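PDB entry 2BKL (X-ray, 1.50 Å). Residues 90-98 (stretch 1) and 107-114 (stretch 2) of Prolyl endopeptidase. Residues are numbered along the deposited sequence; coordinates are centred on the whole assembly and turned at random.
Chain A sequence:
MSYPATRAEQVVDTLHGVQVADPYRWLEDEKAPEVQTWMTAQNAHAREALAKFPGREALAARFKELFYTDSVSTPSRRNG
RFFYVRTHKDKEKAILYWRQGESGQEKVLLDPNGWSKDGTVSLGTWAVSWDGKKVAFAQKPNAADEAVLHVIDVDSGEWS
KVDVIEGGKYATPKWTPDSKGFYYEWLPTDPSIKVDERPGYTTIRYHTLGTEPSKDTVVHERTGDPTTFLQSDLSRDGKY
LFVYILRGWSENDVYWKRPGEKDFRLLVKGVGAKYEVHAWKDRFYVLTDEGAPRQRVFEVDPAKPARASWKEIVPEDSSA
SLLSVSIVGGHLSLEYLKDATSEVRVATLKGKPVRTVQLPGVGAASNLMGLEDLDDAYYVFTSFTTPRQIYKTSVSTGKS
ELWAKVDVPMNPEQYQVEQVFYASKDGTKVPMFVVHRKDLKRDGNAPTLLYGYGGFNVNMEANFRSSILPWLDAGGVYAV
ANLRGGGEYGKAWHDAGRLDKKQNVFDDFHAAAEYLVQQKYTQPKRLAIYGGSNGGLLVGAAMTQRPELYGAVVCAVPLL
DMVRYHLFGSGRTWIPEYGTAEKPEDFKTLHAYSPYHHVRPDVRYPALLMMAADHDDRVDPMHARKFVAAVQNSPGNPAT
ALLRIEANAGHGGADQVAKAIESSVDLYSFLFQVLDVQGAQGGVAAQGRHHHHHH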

ATOM      1  N   ASP A  90      -0.531  24.863  -7.347  1.00 12.48           N
ATOM      2  CA  ASP A  90      -1.815  25.527  -7.135  1.00 14.31           C
ATOM      3  C   ASP A  90      -3.020  24.641  -7.408  1.00 13.09           C
ATOM      4  O   ASP A  90      -4.120  25.122  -7.687  1.00 13.27           O
ATOM      5  CB  ASP A  90      -1.894  26.826  -7.951  1.00 16.81           C
ATOM      6  CG  ASP A  90      -1.817  26.607  -9.456  1.00 18.05           C
ATOM      7  OD1 ASP A  90      -1.517  25.492  -9.952  1.00 15.71           O
ATOM      8  OD2 ASP A  90      -2.027  27.546 -10.248  1.00 20.04           O
ATOM      9  N   LYS A  91      -2.814  23.331  -7.281  1.00 11.25           N
ATOM     10  CA  LYS A  91      -3.877  22.356  -7.486  1.00 11.75           C
ATOM     11  C   LYS A  91      -3.929  21.336  -6.336  1.00 10.06           C
ATOM     12  O   LYS A  91      -2.904  20.923  -5.780  1.00 11.03           O
ATOM     13  CB  LYS A  91      -3.679  21.608  -8.814  1.00 12.81           C
ATOM     14  CG  LYS A  91      -3.609  22.479 -10.065  1.00 14.20           C
ATOM     15  CD  LYS A  91      -4.938  23.108 -10.406  1.00 17.52           C
ATOM     16  CE  LYS A  91      -4.906  23.667 -11.844  1.00 18.71           C
ATOM     17  NZ  LYS A  91      -6.056  24.534 -12.145  1.00 21.91           N
ATOM     18  N   GLU A  92      -5.137  20.882  -6.044  1.00  9.98           N
ATOM     19  CA  GLU A  92      -5.376  19.945  -4.936  1.00  9.14           C
ATOM     20  C   GLU A  92      -5.162  18.476  -5.291  1.00  9.02           C
ATOM     21  O   GLU A  92      -4.912  17.677  -4.384  1.00  9.34           O
ATOM     22  CB  GLU A  92      -6.777  20.150  -4.368  1.00 10.37           C
ATOM     23  CG  GLU A  92      -6.933  21.498  -3.659  1.00 10.60           C
ATOM     24  CD  GLU A  92      -6.035  21.618  -2.470  1.00 11.78           C
ATOM     25  OE1 GLU A  92      -6.060  20.691  -1.685  1.00 15.34           O
ATOM     26  OE2 GLU A  92      -5.323  22.623  -2.329  1.00 17.19           O
ATOM     27  N   LYS A  93      -5.264  18.139  -6.580  1.00  8.21           N
ATOM     28  CA  LYS A  93      -5.100  16.793  -7.109  1.00  8.43           C
ATOM     29  C   LYS A  93      -4.204  16.839  -8.337  1.00  7.52           C
ATOM     30  O   LYS A  93      -4.192  17.846  -9.055  1.00  7.98           O
ATOM     31  CB  LYS A  93      -6.466  16.225  -7.519  1.00  9.73           C
ATOM     32  CG  LYS A  93      -7.442  16.022  -6.378  1.00 10.82           C
ATOM     33  CD  LYS A  93      -8.754  15.441  -6.922  1.00 12.37           C
ATOM     34  CE  LYS A  93      -9.867  15.401  -5.944  1.00 14.58           C
ATOM     35  NZ  LYS A  93      -9.574  14.476  -4.829  1.00 15.69           N
ATOM     36  N   ALA A  94      -3.509  15.736  -8.593  1.00  6.73           N
ATOM     37  CA  ALA A  94      -2.727  15.570  -9.804  1.00  7.34           C
ATOM     38  C   ALA A  94      -3.598  15.464 -11.040  1.00  7.89           C
ATOM     39  O   ALA A  94      -4.749  15.071 -10.957  1.00  7.93           O
ATOM     40  CB  ALA A  94      -1.871  14.344  -9.691  1.00  8.49           C
ATOM     41  N   ILE A  95      -3.012  15.798 -12.188  1.00  8.32           N
ATOM     42  CA  ILE A  95      -3.698  15.898 -13.461  1.00  7.25           C
ATOM     43  C   ILE A  95      -2.997  15.040 -14.508  1.00  7.21           C
ATOM     44  O   ILE A  95      -1.770  15.068 -14.585  1.00  7.59           O
ATOM     45  CB  ILE A  95      -3.693  17.406 -13.888  1.00  7.56           C
ATOM     46  CG1 ILE A  95      -4.488  18.241 -12.882  1.00  8.76           C
ATOM     47  CG2 ILE A  95      -4.205  17.606 -15.323  1.00  8.95           C
ATOM     48  CD1 ILE A  95      -4.445  19.724 -13.135  1.00 10.82           C
ATOM     49  N   LEU A  96      -3.763  14.346 -15.344  1.00  7.18           N
ATOM     50  CA  LEU A  96      -3.242  13.529 -16.440  1.00  6.42           C
ATOM     51  C   LEU A  96      -3.130  14.380 -17.708  1.00  7.34           C
ATOM     52  O   LEU A  96      -4.099  14.992 -18.121  1.00  7.34           O
ATOM     53  CB  LEU A  96      -4.169  12.338 -16.697  1.00  8.08           C
ATOM     54  CG  LEU A  96      -3.699  11.403 -17.804  1.00  8.65           C
ATOM     55  CD1 LEU A  96      -2.369  10.777 -17.508  1.00 11.77           C
ATOM     56  CD2 LEU A  96      -4.718  10.283 -18.069  1.00  9.61           C
ATOM     57  N   TYR A  97      -1.922  14.463 -18.258  1.00  6.97           N
ATOM     58  CA  TYR A  97      -1.581  15.163 -19.482  1.00  7.41           C
ATOM     59  C   TYR A  97      -1.191  14.202 -20.585  1.00  7.36           C
ATOM     60  O   TYR A  97      -0.782  13.065 -20.331  1.00  7.23           O
ATOM     61  CB  TYR A  97      -0.350  16.047 -19.218  1.00  7.67           C
ATOM     62  CG  TYR A  97      -0.653  17.281 -18.418  1.00  8.22           C
ATOM     63  CD1 TYR A  97      -0.701  17.243 -17.048  1.00  9.47           C
ATOM     64  CD2 TYR A  97      -0.896  18.494 -19.056  1.00 12.49           C
ATOM     65  CE1 TYR A  97      -0.984  18.386 -16.317  1.00 10.25           C
ATOM     66  CE2 TYR A  97      -1.192  19.636 -18.329  1.00 11.54           C
ATOM     67  CZ  TYR A  97      -1.221  19.559 -16.961  1.00 11.42           C
ATOM     68  OH  TYR A  97      -1.519  20.693 -16.236  1.00 15.76           O
ATOM     69  N   TRP A  98      -1.242  14.682 -21.816  1.00  6.47           N
ATOM     70  CA  TRP A  98      -0.647  13.995 -22.940  1.00  7.93           C
ATOM     71  C   TRP A  98       0.031  14.976 -23.886  1.00  9.09           C
ATOM     72  O   TRP A  98      -0.251  16.181 -23.880  1.00 10.00           O
ATOM     73  CB  TRP A  98      -1.672  13.129 -23.702  1.00  8.14           C
ATOM     74  CG  TRP A  98      -2.608  13.910 -24.570  1.00  8.95           C
ATOM     75  CD1 TRP A  98      -3.702  14.607 -24.168  1.00 10.83           C
ATOM     76  CD2 TRP A  98      -2.550  14.047 -25.990  1.00  8.62           C
ATOM     77  NE1 TRP A  98      -4.310  15.204 -25.241  1.00 11.91           N
ATOM     78  CE2 TRP A  98      -3.637  14.856 -26.378  1.00  9.63           C
ATOM     79  CE3 TRP A  98      -1.693  13.568 -26.977  1.00  9.14           C
ATOM     80  CZ2 TRP A  98      -3.881  15.195 -27.709  1.00 11.69           C
ATOM     81  CZ3 TRP A  98      -1.941  13.904 -28.305  1.00 10.86           C
ATOM     82  CH2 TRP A  98      -3.025  14.702 -28.653  1.00 11.19           C
ATOM     83  N   LYS A 107      -1.240  18.800 -23.290  1.00 11.40           N
ATOM     84  CA  LYS A 107      -2.631  19.132 -23.080  1.00 11.65           C
ATOM     85  C   LYS A 107      -3.182  18.356 -21.891  1.00 10.60           C
ATOM     86  O   LYS A 107      -2.852  17.182 -21.680  1.00  8.76           O
ATOM     87  CB  LYS A 107      -3.427  18.798 -24.335  1.00 16.15           C
ATOM     88  CG  LYS A 107      -3.125  19.787 -25.494  1.00 22.55           C
ATOM     89  CD  LYS A 107      -3.723  19.349 -26.832  1.00 23.41           C
ATOM     90  CE  LYS A 107      -2.765  19.616 -28.025  1.00 25.74           C
ATOM     91  NZ  LYS A 107      -2.409  18.344 -28.745  1.00 25.51           N
ATOM     92  N   VAL A 108      -4.025  19.007 -21.110  1.00  9.61           N
ATOM     93  CA  VAL A 108      -4.734  18.349 -20.034  1.00  9.22           C
ATOM     94  C   VAL A 108      -5.713  17.355 -20.634  1.00  9.05           C
ATOM     95  O   VAL A 108      -6.449  17.690 -21.562  1.00 11.77           O
ATOM     96  CB  VAL A 108      -5.538  19.367 -19.205  1.00  9.44           C
ATOM     97  CG1 VAL A 108      -6.457  18.653 -18.212  1.00  9.37           C
ATOM     98  CG2 VAL A 108      -4.623  20.317 -18.490  1.00 10.94           C
ATOM     99  N   LEU A 109      -5.722  16.138 -20.108  1.00  7.57           N
ATOM    100  CA  LEU A 109      -6.643  15.084 -20.563  1.00  7.97           C
ATOM    101  C   LEU A 109      -7.693  14.818 -19.494  1.00  9.80           C
ATOM    102  O   LEU A 109      -8.898  14.845 -19.767  1.00 10.04           O
ATOM    103  CB  LEU A 109      -5.890  13.778 -20.826  1.00  8.68           C
ATOM    104  CG  LEU A 109      -6.724  12.658 -21.472  1.00 10.75           C
ATOM    105  CD1 LEU A 109      -7.371  13.063 -22.784  1.00 10.25           C
ATOM    106  CD2 LEU A 109      -5.840  11.449 -21.683  1.00 11.27           C
ATOM    107  N   LEU A 110      -7.249  14.582 -18.261  1.00  7.89           N
ATOM    108  CA  LEU A 110      -8.158  14.342 -17.148  1.00  8.21           C
ATOM    109  C   LEU A 110      -7.724  15.210 -15.977  1.00  8.63           C
ATOM    110  O   LEU A 110      -6.626  15.048 -15.462  1.00  9.93           O
ATOM    111  CB  LEU A 110      -8.180  12.887 -16.715  1.00  8.89           C
ATOM    112  CG  LEU A 110      -8.698  11.849 -17.696  1.00  8.34           C
ATOM    113  CD1 LEU A 110      -8.452  10.436 -17.181  1.00 11.31           C
ATOM    114  CD2 LEU A 110     -10.172  12.076 -18.039  1.00  8.49           C
ATOM    115  N   ASP A 111      -8.616  16.093 -15.533  1.00  7.89           N
ATOM    116  CA  ASP A 111      -8.361  16.978 -14.401  1.00  7.39           C
ATOM    117  C   ASP A 111      -9.409  16.746 -13.309  1.00  8.27           C
ATOM    118  O   ASP A 111     -10.510  17.319 -13.348  1.00  9.66           O
ATOM    119  CB  ASP A 111      -8.383  18.428 -14.864  1.00 10.16           C
ATOM    120  CG  ASP A 111      -8.108  19.413 -13.735  1.00 11.22           C
ATOM    121  OD1 ASP A 111      -7.890  18.969 -12.567  1.00 10.57           O
ATOM    122  OD2 ASP A 111      -8.101  20.649 -13.946  1.00 14.41           O
ATOM    123  N   PRO A 112      -9.107  15.879 -12.360  1.00  7.99           N
ATOM    124  CA  PRO A 112     -10.075  15.532 -11.329  1.00  8.11           C
ATOM    125  C   PRO A 112     -10.438  16.697 -10.436  1.00  9.77           C
ATOM    126  O   PRO A 112     -11.453  16.599  -9.761  1.00  8.76           O
ATOM    127  CB  PRO A 112      -9.397  14.416 -10.522  1.00 10.19           C
ATOM    128  CG  PRO A 112      -8.069  14.285 -11.041  1.00 11.80           C
ATOM    129  CD  PRO A 112      -7.857  15.095 -12.246  1.00  8.61           C
ATOM    130  N   ASN A 113      -9.649  17.769 -10.411  1.00  8.93           N
ATOM    131  CA  ASN A 113     -10.050  18.966  -9.675  1.00  9.70           C
ATOM    132  C   ASN A 113     -11.369  19.539 -10.188  1.00  9.63           C
ATOM    133  O   ASN A 113     -12.060  20.239  -9.441  1.00 12.22           O
ATOM    134  CB  ASN A 113      -8.972  20.045  -9.723  1.00  9.00           C
ATOM    135  CG  ASN A 113      -7.632  19.565  -9.164  1.00 10.17           C
ATOM    136  OD1 ASN A 113      -7.482  19.431  -7.955  1.00 10.65           O
ATOM    137  ND2 ASN A 113      -6.679  19.250 -10.041  1.00  8.28           N
ATOM    138  N   GLY A 114     -11.714  19.228 -11.429  1.00 10.82           N
ATOM    139  CA  GLY A 114     -12.965  19.707 -12.008  1.00 11.44           C
ATOM    140  C   GLY A 114     -14.123  18.733 -11.955  1.00 13.56           C
ATOM    141  O   GLY A 114     -15.200  19.059 -12.481  1.00 15.19           O
TER
HETATM  142  O   HOH W   1      -8.142  22.503 -12.250  1.00 27.69           O

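The apolar centre of the contact is divided between the two faces of a short antiparallel sheet formed by strands 95-98 and 107-110. On one face, Leu96 reaches two leucines of the partner strand: its CD2 lies 3.8 Å from CD1 of Leu110 and 4.0 Å from CD2 of Leu109. Trp98 extends this layer, with its CD1 4.1 Å from CB of Leu109, while its CZ2 comes within 3.6 Å of NZ of Lys107. On the face that carries Tyr97 and Val108, CE2 of Tyr97 packs 3.5 Å from CG2 of Val108, whose other methyl, CG1, lies 3.8 Å from CG2 of Ile95.

Trp98 and Lys107 form a reciprocal pair, N of Trp98 donating to O of Lys107 at 3.0 Å and N of Lys107 to O of Trp98 at 2.9 Å. The register slips by one residue between the Tyr97-Val108 and Leu96-Leu110 bridges, a beta bulge. Here the carbonyl O of Leu96 accepts from two consecutive amides, N of Leu109 at 2.8 Å and N of Leu110 at 3.2 Å, while N of Leu96 donates to O of Leu110 at 3.0 Å. The extra residue, Leu109, thus keeps its amide bonded within the ladder.

Beyond the strands, Pro112 packs its CB 3.8 Å from CD of Lys93, and Asn113 takes over the pairing with its side chain. Its ND2 donates to O of Lys93 at 3.0 Å, nearly linearly, and its OD1 accepts a weak bond from N of Lys93 at 2.9 Å, so the amide group mimics a backbone partner. ND2 also donates to OD1 of Asp111 at 2.8 Å, which helps to orient the amide. At the outer edge, a water accepts from NZ of Lys91 at 2.9 Å and donates to OD2 of Asp111 at 2.5 Å, linking the opposite charges indirectly.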